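PDB 4A6Q: histone deacetylase complex subunit SAP18 from Mus musculus, which enhances SIN3-HDAC1-mediated transcriptional repression and is an auxiliary component of the exon junction complex deposited on spliced mRNAs. Local coordinates for residues E15-I20 with T121-K126; L28-F33 with I58-D63; A64-L69 with G107-G112; F89-M94 with I129-D134. One frame throughout, in Å; residues are numbered along the deposited sequence. Where two conformers were deposited one is given.

Interactions 2 and 4 are main-chain pairings within one ubiquitin-like sheet, linked where strands 28-35 and 132-138 run side by side; interaction 4 is the more deeply buried, while interaction 2 binds the outer strand 56-60. Interaction 3 adds the start of helix 66-76, laid against the other outer strand 101-110. Leu-69 of that helix touches both Leu-30 and Leu-133, joining interactions 2, 3 and 4 in one core. Interaction 1 lies on the surface and uses no sheet pairing: side chains and waters tie the N-terminal arm to the 121-126 turn. Polar grips thus prevail in interaction 1 and at the lysine of interaction 3, with regular ladders and apolar packing in interactions 2 and 4.

Interaction 1. Residues E15-I20 with T121-K126; sequences EPEKPI and TLQSQK
Glu-17 reaches over to the 121-126 turn, where two donors grip one of its carboxylate oxygens. Thr-121, meeting it tip to tip, donates from OG1 to Glu-17 OE1 at 2.7 Å, on the syn lone pair. The anti lone pair of the same oxygen receives Gln-123 NE2, with 2.9 Å between NE2 and Glu-17 OE1. The carboxylate and the amide are turned 56° apart. The other N-H of the amide serves the backbone of the arm, Gln-123 NE2 lying 3.0 Å from Lys-18 O. Both acceptors sit close to the amide plane, which fixes the rotation of the group. One water donates to both Lys-18 O and Gln-123 OE1, and another links Glu-17 OE2 to Thr-121 N.

Behind this first shell stands an ST motif, in which Thr-121 OG1 accepts from Ser-124 N at 3.0 Å. With chi1 at 60°, OG1 sits between the backbone N and the carbonyl carbon, placed to accept from the turn while donating to the arm. Ser-124 OG in turn donates to Thr-121 O at 2.8 Å, and Gln-125 NE2 donates to Ser-124 OG at 3.0 Å. Farther out, Ile-20 N is held by Asp-63 OD2, and the backbone of Gln-123 is bonded to that of Met-62, which anchors both the arm and the turn to the loop after strand 56-60.

Interaction 2. Residues L28-F33 with I58-D63; sequences LLLRVF and IYTWMD
Leu-28 and Thr-60 lie side by side and point the same way, with Leu-28 CD1 4.0 Å from Thr-60 CG2. A chi1 of 61° sets Leu-28 CG between its own backbone N and carbonyl carbon, 3.5 Å from Thr-60 O. The second branch meets the bent chain of Met-62, present as selenomethionine, at about a right angle, Leu-28 CD2 being 3.8 Å from the selenium SE of Met-62. On the same face Leu-30 slants across Thr-60, CD2 against CG2, and Val-32 CG2 touches the end of Ile-58, CD1, at 4.1 Å. The opposite face carries Leu-29 and Tyr-59, where Leu-29 CD1 approaches Tyr-59 CE1 at 4.2 Å; the tyrosine ring turns an edge to Leu-28 O. Underneath runs an antiparallel ladder, with Leu-28/Thr-60 and Leu-30/Ile-58 as hydrogen-bonded pairs and Leu-29/Tyr-59 as the non-hydrogen-bonded pair between them. The straightest of its bonds, Leu-30 N to Ile-58 O, is 2.8 Å long. These are the first two strands of the ubiquitin-like sheet. Strand 28-35 separates the outer strand 56-60 from strand 132-138, and helix 66-76 packs on the leucine and isoleucine face through Leu-69 on Leu-30 and Leu-72 on Ile-58.

Interaction 3. Residues A64-L69 with G107-G112; sequences ATLKEL and GSTMSG
The ammonium group of Lys-67 is the polar centre of this contact, its NZ donating to Met-110 O at 2.8 Å. The nitrogen stands 47° out of the carbonyl plane, above it. A water 3.1 Å from Lys-67 NZ also bonds to Thr-109 OG1, and two others, weakly held by the lysine, accept from the backbone N atoms of Met-110 and Gly-112. Arg-113 O adds a weak direct bond. The lysine chain bends at chi2 (-48°), which turns CD, and is extended beyond it, passing Thr-109 on the way to the carbonyl.

Beside this polar arm the contact is apolar. Leu-66 CB rests on Thr-109 CG2 at 3.6 Å, and Leu-66 CD1 lies 3.9 Å from Gly-107 C, where a side chain on the glycine would be tight. Leu-66 and Lys-67 lay the first turn of helix 66-76 against outer strand 101-110, as in a ubiquitin-like fold, where the helix crosses the sheet. Thr-65 is the helix N-cap, its OG1 accepting from Glu-68 N at 3.1 Å. An alanine in place of Lys-67 would probably leave Met-110 O without its ammonium donor and take one partner from the water shared with Thr-109 OG1. Since the lysine is met across the contact by a backbone carbonyl and by waters, with no carboxylate from either segment, the link probably depends more on the path of the strand's backbone than on its side chains.

Interaction 4. Residues F89-M94 with I129-D134; sequences FAIVFM and IGDYLD
Four backbone hydrogen bonds join Ala-90 to Asp-134 and Val-92 to Tyr-132, two for each antiparallel pair, the Asp-134 N to Ala-90 O bond being 2.8 Å long and nearly straight. Ile-91 and Leu-133 form the non-hydrogen-bonded pair between them.

Apolar contacts follow on both faces. Towards helix 66-76, Leu-133 CD2 meets the edge of the Phe-89 ring in its plane, 3.8 Å from CD2 of the phenylalanine, and Leu-133 CD1 touches Ile-91 CG1 at 4.2 Å. Leu-133 CG, anti to the backbone N (chi1 -163°), comes 4.0 Å from Phe-89 CD2. On the other face Val-92 straddles two neighbours: its CG1 is 4.1 Å from Tyr-132 CD2 at the ring edge, and its CG2 is 3.9 Å from Asp-134 CB.

Polar groups mark both ends of the ladder. Beside Phe-93, Asp-131 OD1 lies 3.4 Å from Phe-93 CB and 2.8 Å from a water that accepts from Met-94 N, while OD2 takes the backbone N-H of Gln-128. An alanine in place of Asp-131 would probably leave Gln-128 N without its carboxylate acceptor and open a gap beside Phe-93 CB. At the other end the Asp-134 carboxylate is bonded to His-40 and His-41. Strand 132-138, antiparallel to 86-94 and parallel to 28-35 on its other side, is the central strand of the sheet, whose 2-1-5-3-4 order is characteristic of the ubiquitin-like beta-grasp fold.

Interaction 1. Residues E15-I20 with T121-K126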
loop_
_atom_site.group_PDB
_atom_site.type_symbol
_atom_site.label_atom_id
_atom_site.label_comp_id
_atom_site.label_asym_id
_atom_site.label_seq_id
_atom_site.Cartn_x
_atom_site.Cartn_y
_atom_site.Cartn_z
ATOM N N GLU A 15 11.690 9.462 15.441
ATOM C CA GLU A 15 12.136 10.517 14.528
ATOM C C GLU A 15 11.219 10.589 13.302
ATOM O O GLU A 15 10.545 9.619 12.966
ATOM C CB GLU A 15 13.581 10.242 14.069
ATOM C CG GLU A 15 14.659 10.380 15.160
ATOM C CD GLU A 15 14.898 11.830 15.549
ATOM O OE1 GLU A 15 14.549 12.732 14.758
ATOM O OE2 GLU A 15 15.414 12.086 16.649
ATOM N N PRO A 16 11.181 11.755 12.629
ATOM C CA PRO A 16 10.464 11.886 11.349
ATOM C C PRO A 16 10.995 10.893 10.303
ATOM O O PRO A 16 12.184 10.544 10.336
ATOM C CB PRO A 16 10.790 13.322 10.912
ATOM C CG PRO A 16 11.065 14.058 12.189
ATOM C CD PRO A 16 11.689 13.048 13.129
ATOM N N GLU A 17 10.135 10.429 9.398
ATOM C CA GLU A 17 10.617 9.517 8.369
ATOM C C GLU A 17 11.602 10.245 7.445
ATOM O O GLU A 17 11.559 11.476 7.288
ATOM C CB GLU A 17 9.469 8.858 7.574
ATOM C CG GLU A 17 8.741 9.774 6.647
ATOM C CD GLU A 17 7.668 9.070 5.762
ATOM O OE1 GLU A 17 8.012 8.197 4.932
ATOM O OE2 GLU A 17 6.480 9.454 5.858
ATOM N N LYS A 18 12.494 9.464 6.849
ATOM C CA LYS A 18 13.580 9.995 6.045
ATOM C C LYS A 18 13.526 9.366 4.671
ATOM O O LYS A 18 13.041 8.248 4.502
ATOM C CB LYS A 18 14.914 9.635 6.719
ATOM C CG LYS A 18 15.056 10.183 8.144
ATOM C CD LYS A 18 16.325 9.682 8.814
ATOM C CE LYS A 18 16.332 9.992 10.315
ATOM N NZ LYS A 18 16.248 11.450 10.620
ATOM N N PRO A 19 14.013 10.088 3.655
ATOM C CA PRO A 19 14.067 9.463 2.336
ATOM C C PRO A 19 15.084 8.340 2.291
ATOM O O PRO A 19 16.027 8.350 3.058
ATOM C CB PRO A 19 14.548 10.595 1.423
ATOM C CG PRO A 19 14.283 11.854 2.194
ATOM C CD PRO A 19 14.446 11.492 3.630
ATOM N N ILE A 20 14.878 7.406 1.377
ATOM C CA ILE A 20 15.828 6.311 1.109
ATOM C C ILE A 20 16.867 6.763 0.091
ATOM O O ILE A 20 16.548 7.476 -0.858
ATOM C CB ILE A 20 15.056 5.112 0.500
ATOM C CG1 ILE A 20 13.985 4.575 1.482
ATOM C CG2 ILE A 20 16.009 3.981 0.052
ATOM C CD1 ILE A 20 14.542 3.854 2.679
ATOM N N THR A 121 3.849 7.129 2.218
ATOM C CA THR A 121 4.823 6.139 1.791
ATOM C C THR A 121 4.564 4.772 2.361
ATOM O O THR A 121 3.888 4.596 3.393
ATOM C CB THR A 121 6.231 6.517 2.286
ATOM O OG1 THR A 121 6.222 6.576 3.699
ATOM C CG2 THR A 121 6.678 7.865 1.719
ATOM N N LEU A 122 5.110 3.767 1.680
ATOM C CA LEU A 122 5.064 2.415 2.233
ATOM C C LEU A 122 5.622 2.352 3.656
ATOM O O LEU A 122 5.001 1.750 4.560
ATOM C CB LEU A 122 5.810 1.438 1.323
ATOM C CG LEU A 122 5.257 1.261 -0.096
ATOM C CD1 LEU A 122 6.234 0.407 -0.891
ATOM C CD2 LEU A 122 3.875 0.632 -0.147
ATOM N N GLN A 123 6.765 2.971 3.889
ATOM C CA GLN A 123 7.360 2.894 5.229
ATOM C C GLN A 123 6.510 3.544 6.334
ATOM O O GLN A 123 6.479 3.045 7.474
ATOM C CB GLN A 123 8.798 3.415 5.224
ATOM C CG GLN A 123 8.890 4.901 4.901
ATOM C CD GLN A 123 10.287 5.396 4.689
ATOM O OE1 GLN A 123 11.253 4.614 4.729
ATOM N NE2 GLN A 123 10.415 6.701 4.442
ATOM N N SER A 124 5.791 4.609 5.989
ATOM C CA SER A 124 4.945 5.284 6.969
ATOM C C SER A 124 3.836 4.355 7.455
ATOM O O SER A 124 3.301 4.528 8.554
ATOM C CB SER A 124 4.347 6.586 6.424
ATOM O OG SER A 124 3.352 6.362 5.438
ATOM N N GLN A 125 3.493 3.375 6.614
ATOM C CA GLN A 125 2.376 2.479 6.953
ATOM C C GLN A 125 2.869 1.121 7.459
ATOM O O GLN A 125 2.093 0.174 7.547
ATOM C CB GLN A 125 1.460 2.307 5.742
ATOM C CG GLN A 125 0.972 3.611 5.177
ATOM C CD GLN A 125 0.195 4.393 6.194
ATOM O OE1 GLN A 125 -0.829 3.896 6.706
ATOM N NE2 GLN A 125 0.664 5.607 6.529
ATOM N N LYS A 126 4.160 1.042 7.778
ATOM C CA LYS A 126 4.828 -0.178 8.258
ATOM C C LYS A 126 4.676 -1.372 7.333
ATOM O O LYS A 126 4.569 -2.518 7.762
ATOM C CB LYS A 126 4.377 -0.489 9.664
ATOM C CG LYS A 126 4.563 0.732 10.515
ATOM C CD LYS A 126 5.378 0.430 11.679
ATOM C CE LYS A 126 4.474 -0.156 12.667
ATOM N NZ LYS A 126 5.227 -0.472 13.907
HETATM O O HOH W 1 4.423 9.495 4.366
HETATM O O HOH W 2 13.672 5.826 5.763
#

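Interaction 2. Residues L28-F33 with I58-D63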
loop_
_atom_site.group_PDB
_atom_site.type_symbol
_atom_site.label_atom_id
_atom_site.label_comp_id
_atom_site.label_asym_id
_atom_site.label_seq_id
_atom_site.Cartn_x
_atom_site.Cartn_y
_atom_site.Cartn_z
ATOM N N LEU A 28 13.131 -3.303 -3.644
ATOM C CA LEU A 28 12.298 -4.410 -3.261
ATOM C C LEU A 28 11.350 -4.748 -4.410
ATOM O O LEU A 28 11.053 -3.896 -5.258
ATOM C CB LEU A 28 11.491 -4.056 -2.004
ATOM C CG LEU A 28 10.511 -2.884 -2.049
ATOM C CD1 LEU A 28 9.092 -3.417 -2.289
ATOM C CD2 LEU A 28 10.545 -2.080 -0.766
ATOM N N LEU A 29 10.906 -5.982 -4.455
ATOM C CA LEU A 29 9.924 -6.396 -5.449
ATOM C C LEU A 29 8.559 -6.308 -4.783
ATOM O O LEU A 29 8.267 -7.040 -3.834
ATOM C CB LEU A 29 10.229 -7.813 -6.003
ATOM C CG LEU A 29 9.428 -8.217 -7.262
ATOM C CD1 LEU A 29 10.120 -9.343 -8.048
ATOM C CD2 LEU A 29 8.028 -8.645 -6.896
ATOM N N LEU A 30 7.725 -5.403 -5.293
ATOM C CA LEU A 30 6.383 -5.158 -4.748
ATOM C C LEU A 30 5.344 -5.859 -5.631
ATOM O O LEU A 30 5.333 -5.662 -6.822
ATOM C CB LEU A 30 6.136 -3.659 -4.775
ATOM C CG LEU A 30 4.755 -3.155 -4.313
ATOM C CD1 LEU A 30 4.584 -3.476 -2.835
ATOM C CD2 LEU A 30 4.584 -1.682 -4.604
ATOM N N ARG A 31 4.486 -6.672 -5.021
ATOM C CA ARG A 31 3.419 -7.380 -5.749
ATOM C C ARG A 31 2.109 -6.631 -5.515
ATOM O O ARG A 31 1.670 -6.472 -4.364
ATOM C CB ARG A 31 3.319 -8.822 -5.246
ATOM C CG ARG A 31 4.653 -9.616 -5.452
ATOM C CD ARG A 31 4.563 -11.032 -4.887
ATOM N NE ARG A 31 3.647 -11.856 -5.665
ATOM C CZ ARG A 31 3.338 -13.117 -5.382
ATOM N NH1 ARG A 31 3.866 -13.722 -4.316
ATOM N NH2 ARG A 31 2.476 -13.768 -6.153
ATOM N N VAL A 32 1.531 -6.125 -6.600
ATOM C CA VAL A 32 0.337 -5.275 -6.527
ATOM C C VAL A 32 -0.820 -5.995 -7.187
ATOM O O VAL A 32 -0.699 -6.481 -8.309
ATOM C CB VAL A 32 0.597 -3.975 -7.299
ATOM C CG1 VAL A 32 -0.629 -3.066 -7.250
ATOM C CG2 VAL A 32 1.804 -3.251 -6.701
ATOM N N PHE A 33 -1.927 -6.106 -6.465
ATOM C CA PHE A 33 -3.122 -6.705 -6.994
ATOM C C PHE A 33 -4.123 -5.590 -7.142
ATOM O O PHE A 33 -4.076 -4.630 -6.376
ATOM C CB PHE A 33 -3.612 -7.786 -6.026
ATOM C CG PHE A 33 -2.598 -8.899 -5.841
ATOM C CD1 PHE A 33 -1.612 -8.807 -4.874
ATOM C CD2 PHE A 33 -2.611 -10.012 -6.676
ATOM C CE1 PHE A 33 -0.670 -9.802 -4.723
ATOM C CE2 PHE A 33 -1.681 -11.025 -6.521
ATOM C CZ PHE A 33 -0.685 -10.903 -5.561
ATOM N N ILE A 58 6.485 -4.606 -9.322
ATOM C CA ILE A 58 7.181 -3.322 -9.446
ATOM C C ILE A 58 8.448 -3.367 -8.595
ATOM O O ILE A 58 8.435 -3.931 -7.521
ATOM C CB ILE A 58 6.277 -2.176 -8.913
ATOM C CG1 ILE A 58 5.090 -1.979 -9.869
ATOM C CG2 ILE A 58 7.041 -0.867 -8.707
ATOM C CD1 ILE A 58 4.056 -0.969 -9.336
ATOM N N TYR A 59 9.556 -2.841 -9.127
ATOM C CA TYR A 59 10.742 -2.631 -8.309
ATOM C C TYR A 59 10.648 -1.227 -7.746
ATOM O O TYR A 59 10.528 -0.248 -8.510
ATOM C CB TYR A 59 12.001 -2.699 -9.174
ATOM C CG TYR A 59 12.411 -4.070 -9.615
ATOM C CD1 TYR A 59 12.516 -5.095 -8.709
ATOM C CD2 TYR A 59 12.667 -4.332 -10.953
ATOM C CE1 TYR A 59 12.908 -6.381 -9.121
ATOM C CE2 TYR A 59 13.046 -5.584 -11.372
ATOM C CZ TYR A 59 13.160 -6.595 -10.453
ATOM O OH TYR A 59 13.536 -7.847 -10.877
ATOM N N THR A 60 10.765 -1.088 -6.432
ATOM C CA THR A 60 10.625 0.207 -5.800
ATOM C C THR A 60 11.373 0.192 -4.479
ATOM O O THR A 60 12.172 -0.713 -4.229
ATOM C CB THR A 60 9.124 0.599 -5.653
ATOM O OG1 THR A 60 8.999 1.992 -5.293
ATOM C CG2 THR A 60 8.398 -0.286 -4.615
ATOM N N TRP A 61 11.114 1.189 -3.643
ATOM C CA TRP A 61 11.804 1.361 -2.368
ATOM C C TRP A 61 10.794 1.676 -1.251
ATOM O O TRP A 61 9.623 1.907 -1.527
ATOM C CB TRP A 61 12.845 2.474 -2.459
ATOM C CG TRP A 61 13.990 2.155 -3.384
ATOM C CD1 TRP A 61 15.217 1.597 -3.045
ATOM C CD2 TRP A 61 14.018 2.361 -4.795
ATOM N NE1 TRP A 61 15.985 1.454 -4.184
ATOM C CE2 TRP A 61 15.275 1.916 -5.264
ATOM C CE3 TRP A 61 13.101 2.896 -5.718
ATOM C CZ2 TRP A 61 15.639 1.987 -6.610
ATOM C CZ3 TRP A 61 13.457 2.956 -7.035
ATOM C CH2 TRP A 61 14.712 2.501 -7.481
HETATM N N MSE A 62 11.236 1.654 0.007
HETATM C CA MSE A 62 10.339 1.851 1.158
HETATM C C MSE A 62 9.735 3.248 1.231
HETATM O O MSE A 62 8.764 3.444 1.950
HETATM C CB MSE A 62 11.065 1.523 2.478
HETATM C CG MSE A 62 11.455 0.081 2.603
HETATM SE SE MSE A 62 9.862 -0.979 2.795
HETATM C CE MSE A 62 9.015 -0.114 4.304
ATOM N N ASP A 63 10.312 4.206 0.516
ATOM C CA ASP A 63 9.742 5.570 0.460
ATOM C C ASP A 63 8.902 5.808 -0.779
ATOM O O ASP A 63 8.579 6.969 -1.107
ATOM C CB ASP A 63 10.840 6.650 0.676
ATOM C CG ASP A 63 11.850 6.732 -0.468
ATOM O OD1 ASP A 63 11.870 5.822 -1.343
ATOM O OD2 ASP A 63 12.630 7.709 -0.485
#

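Interaction 3. Residues A64-L69 with G107-G112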
loop_
_atom_site.group_PDB
_atom_site.type_symbol
_atom_site.label_atom_id
_atom_site.label_comp_id
_atom_site.label_asym_id
_atom_site.label_seq_id
_atom_site.Cartn_x
_atom_site.Cartn_y
_atom_site.Cartn_z
ATOM N N ALA A 64 8.518 4.726 -1.462
ATOM C CA ALA A 64 7.546 4.848 -2.536
ATOM C C ALA A 64 6.248 5.494 -1.996
ATOM O O ALA A 64 5.730 5.086 -0.954
ATOM C CB ALA A 64 7.237 3.492 -3.121
ATOM N N THR A 65 5.712 6.455 -2.747
ATOM C CA THR A 65 4.445 7.138 -2.370
ATOM C C THR A 65 3.269 6.590 -3.145
ATOM O O THR A 65 3.428 5.956 -4.201
ATOM C CB THR A 65 4.502 8.636 -2.650
ATOM O OG1 THR A 65 4.608 8.852 -4.062
ATOM C CG2 THR A 65 5.721 9.260 -1.940
ATOM N N LEU A 66 2.073 6.826 -2.617
ATOM C CA LEU A 66 0.900 6.356 -3.347
ATOM C C LEU A 66 0.843 6.925 -4.778
ATOM O O LEU A 66 0.466 6.200 -5.735
ATOM C CB LEU A 66 -0.399 6.690 -2.592
ATOM C CG LEU A 66 -0.495 6.084 -1.206
ATOM C CD1 LEU A 66 -1.904 6.286 -0.691
ATOM C CD2 LEU A 66 -0.098 4.604 -1.166
ATOM N N LYS A 67 1.181 8.202 -4.972
ATOM C CA LYS A 67 1.165 8.812 -6.308
ATOM C C LYS A 67 2.174 8.189 -7.263
ATOM O O LYS A 67 1.910 7.960 -8.442
ATOM C CB LYS A 67 1.446 10.321 -6.229
ATOM C CG LYS A 67 0.239 11.236 -6.225
ATOM C CD LYS A 67 -0.815 10.953 -7.302
ATOM C CE LYS A 67 -1.907 12.018 -7.232
ATOM N NZ LYS A 67 -2.949 11.924 -8.304
ATOM N N GLU A 68 3.353 7.855 -6.731
ATOM C CA GLU A 68 4.361 7.204 -7.541
ATOM C C GLU A 68 3.837 5.871 -8.043
ATOM O O GLU A 68 4.059 5.468 -9.192
ATOM C CB GLU A 68 5.630 6.989 -6.693
ATOM C CG GLU A 68 6.771 6.346 -7.417
ATOM C CD GLU A 68 8.054 6.278 -6.584
ATOM O OE1 GLU A 68 8.018 6.621 -5.379
ATOM O OE2 GLU A 68 9.103 5.951 -7.195
ATOM N N LEU A 69 3.171 5.135 -7.149
ATOM C CA LEU A 69 2.657 3.838 -7.533
ATOM C C LEU A 69 1.482 3.913 -8.487
ATOM O O LEU A 69 1.374 3.101 -9.391
ATOM C CB LEU A 69 2.311 3.017 -6.283
ATOM C CG LEU A 69 3.554 2.777 -5.399
ATOM C CD1 LEU A 69 3.128 2.150 -4.079
ATOM C CD2 LEU A 69 4.573 1.852 -6.125
ATOM N N GLY A 107 -5.009 4.428 2.429
ATOM C CA GLY A 107 -5.151 5.762 1.834
ATOM C C GLY A 107 -5.604 5.695 0.408
ATOM O O GLY A 107 -5.752 4.619 -0.174
ATOM N N SER A 108 -5.854 6.869 -0.204
ATOM C CA SER A 108 -6.336 6.882 -1.581
ATOM C C SER A 108 -5.811 8.079 -2.335
ATOM O O SER A 108 -5.374 9.071 -1.738
ATOM C CB SER A 108 -7.866 6.883 -1.664
ATOM O OG SER A 108 -8.390 8.034 -1.049
ATOM N N THR A 109 -5.843 7.950 -3.643
ATOM C CA THR A 109 -5.459 9.040 -4.534
ATOM C C THR A 109 -6.492 9.125 -5.664
ATOM O O THR A 109 -7.336 8.247 -5.837
ATOM C CB THR A 109 -4.107 8.801 -5.192
ATOM O OG1 THR A 109 -4.162 7.617 -5.982
ATOM C CG2 THR A 109 -2.966 8.688 -4.190
HETATM N N MSE A 110 -6.423 10.213 -6.438
HETATM C CA MSE A 110 -7.329 10.410 -7.543
HETATM C C MSE A 110 -6.584 10.992 -8.735
HETATM O O MSE A 110 -5.773 11.900 -8.582
HETATM C CB MSE A 110 -8.428 11.361 -7.106
HETATM C CG MSE A 110 -9.310 11.743 -8.205
HETATM SE SE MSE A 110 -10.750 12.691 -7.435
HETATM C CE MSE A 110 -11.768 11.161 -6.754
ATOM N N SER A 111 -6.849 10.449 -9.915
ATOM C CA SER A 111 -6.220 10.944 -11.134
ATOM C C SER A 111 -6.504 12.413 -11.372
ATOM O O SER A 111 -7.649 12.816 -11.382
ATOM C CB SER A 111 -6.727 10.155 -12.336
ATOM O OG SER A 111 -6.180 8.864 -12.314
ATOM N N GLY A 112 -5.447 13.201 -11.561
ATOM C CA GLY A 112 -5.631 14.605 -11.926
ATOM C C GLY A 112 -5.976 15.503 -10.758
ATOM O O GLY A 112 -6.326 16.665 -10.951
HETATM O O HOH W 3 -3.677 9.013 -8.875
HETATM O O HOH W 4 -4.732 12.412 -5.441
HETATM O O HOH W 5 -2.501 12.492 -11.532
#

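Interaction 4. Residues F89-M94 with I129-D134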
loop_
_atom_site.group_PDB
_atom_site.type_symbol
_atom_site.label_atom_id
_atom_site.label_comp_id
_atom_site.label_asym_id
_atom_site.label_seq_id
_atom_site.Cartn_x
_atom_site.Cartn_y
_atom_site.Cartn_z
ATOM N N PHE A 89 -5.983 2.251 -1.672
ATOM C CA PHE A 89 -4.874 1.323 -1.354
ATOM C C PHE A 89 -5.069 0.618 -0.013
ATOM O O PHE A 89 -5.457 1.258 0.990
ATOM C CB PHE A 89 -3.559 2.101 -1.223
ATOM C CG PHE A 89 -2.960 2.576 -2.515
ATOM C CD1 PHE A 89 -3.491 3.667 -3.191
ATOM C CD2 PHE A 89 -1.818 1.948 -3.028
ATOM C CE1 PHE A 89 -2.891 4.140 -4.376
ATOM C CE2 PHE A 89 -1.221 2.430 -4.212
ATOM C CZ PHE A 89 -1.769 3.504 -4.870
ATOM N N ALA A 90 -4.691 -0.658 0.029
ATOM C CA ALA A 90 -4.686 -1.425 1.261
ATOM C C ALA A 90 -3.457 -2.320 1.279
ATOM O O ALA A 90 -3.011 -2.746 0.220
ATOM C CB ALA A 90 -5.933 -2.283 1.367
ATOM N N ILE A 91 -2.941 -2.619 2.467
ATOM C CA ILE A 91 -1.844 -3.591 2.605
ATOM C C ILE A 91 -2.434 -4.906 3.069
ATOM O O ILE A 91 -3.276 -4.945 3.978
ATOM C CB ILE A 91 -0.819 -3.083 3.621
ATOM C CG1 ILE A 91 -0.072 -1.880 3.062
ATOM C CG2 ILE A 91 0.208 -4.194 3.880
ATOM C CD1 ILE A 91 0.772 -1.096 4.128
ATOM N N VAL A 92 -2.087 -5.971 2.353
ATOM C CA VAL A 92 -2.502 -7.328 2.690
ATOM C C VAL A 92 -1.301 -8.025 3.314
ATOM O O VAL A 92 -0.243 -8.103 2.691
ATOM C CB VAL A 92 -2.961 -8.076 1.410
ATOM C CG1 VAL A 92 -3.346 -9.539 1.743
ATOM C CG2 VAL A 92 -4.146 -7.312 0.739
ATOM N N PHE A 93 -1.445 -8.518 4.538
ATOM C CA PHE A 93 -0.313 -8.977 5.321
ATOM C C PHE A 93 -0.654 -10.233 6.074
ATOM O O PHE A 93 -1.802 -10.515 6.375
ATOM C CB PHE A 93 0.206 -7.890 6.286
ATOM C CG PHE A 93 -0.805 -7.377 7.296
ATOM C CD1 PHE A 93 -1.798 -6.492 6.908
ATOM C CD2 PHE A 93 -0.685 -7.697 8.653
ATOM C CE1 PHE A 93 -2.718 -5.966 7.820
ATOM C CE2 PHE A 93 -1.601 -7.178 9.583
ATOM C CZ PHE A 93 -2.617 -6.306 9.156
HETATM N N MSE A 94 0.357 -11.020 6.367
HETATM C CA MSE A 94 0.125 -12.304 7.018
HETATM C C MSE A 94 -0.561 -12.194 8.369
HETATM O O MSE A 94 -0.197 -11.369 9.219
HETATM C CB MSE A 94 1.438 -13.081 7.144
HETATM C CG MSE A 94 1.846 -13.724 5.845
HETATM SE SE MSE A 94 3.421 -14.867 6.009
HETATM C CE MSE A 94 4.512 -13.717 7.146
ATOM N N ILE A 129 8.405 -6.216 3.455
ATOM C CA ILE A 129 8.615 -7.081 2.317
ATOM C C ILE A 129 7.907 -8.361 2.656
ATOM O O ILE A 129 8.027 -8.851 3.773
ATOM C CB ILE A 129 10.142 -7.361 2.086
ATOM C CG1 ILE A 129 10.699 -6.380 1.074
ATOM C CG2 ILE A 129 10.390 -8.772 1.623
ATOM C CD1 ILE A 129 10.638 -4.983 1.556
ATOM N N GLY A 130 7.145 -8.898 1.720
ATOM C CA GLY A 130 6.399 -10.093 2.029
ATOM C C GLY A 130 4.928 -9.740 2.036
ATOM O O GLY A 130 4.069 -10.613 1.826
ATOM N N ASP A 131 4.641 -8.474 2.336
ATOM C CA ASP A 131 3.243 -8.025 2.255
ATOM C C ASP A 131 2.867 -7.805 0.802
ATOM O O ASP A 131 3.731 -7.545 -0.037
ATOM C CB ASP A 131 3.038 -6.683 2.958
ATOM C CG ASP A 131 3.309 -6.707 4.449
ATOM O OD1 ASP A 131 3.382 -7.808 5.078
ATOM O OD2 ASP A 131 3.423 -5.594 5.034
ATOM N N TYR A 132 1.564 -7.794 0.522
ATOM C CA TYR A 132 1.053 -7.424 -0.813
ATOM C C TYR A 132 0.362 -6.076 -0.762
ATOM O O TYR A 132 -0.091 -5.632 0.315
ATOM C CB TYR A 132 0.058 -8.468 -1.334
ATOM C CG TYR A 132 0.541 -9.897 -1.191
ATOM C CD1 TYR A 132 1.716 -10.295 -1.780
ATOM C CD2 TYR A 132 -0.206 -10.832 -0.502
ATOM C CE1 TYR A 132 2.177 -11.611 -1.663
ATOM C CE2 TYR A 132 0.239 -12.131 -0.383
ATOM C CZ TYR A 132 1.422 -12.513 -0.978
ATOM O OH TYR A 132 1.889 -13.823 -0.869
ATOM N N LEU A 133 0.307 -5.396 -1.907
ATOM C CA LEU A 133 -0.488 -4.163 -1.997
ATOM C C LEU A 133 -1.728 -4.414 -2.829
ATOM O O LEU A 133 -1.651 -5.032 -3.886
ATOM C CB LEU A 133 0.358 -3.084 -2.665
ATOM C CG LEU A 133 -0.108 -1.647 -2.508
ATOM C CD1 LEU A 133 -0.006 -1.181 -1.034
ATOM C CD2 LEU A 133 0.802 -0.782 -3.399
ATOM N N ASP A 134 -2.894 -3.976 -2.342
ATOM C CA ASP A 134 -4.141 -4.203 -3.086
ATOM C C ASP A 134 -4.717 -2.845 -3.427
ATOM O O ASP A 134 -4.847 -1.990 -2.553
ATOM C CB ASP A 134 -5.142 -4.973 -2.207
ATOM C CG ASP A 134 -6.226 -5.639 -3.011
ATOM O OD1 ASP A 134 -5.917 -6.523 -3.815
ATOM O OD2 ASP A 134 -7.421 -5.332 -2.818
HETATM O O HOH W 6 2.819 -10.500 5.016
#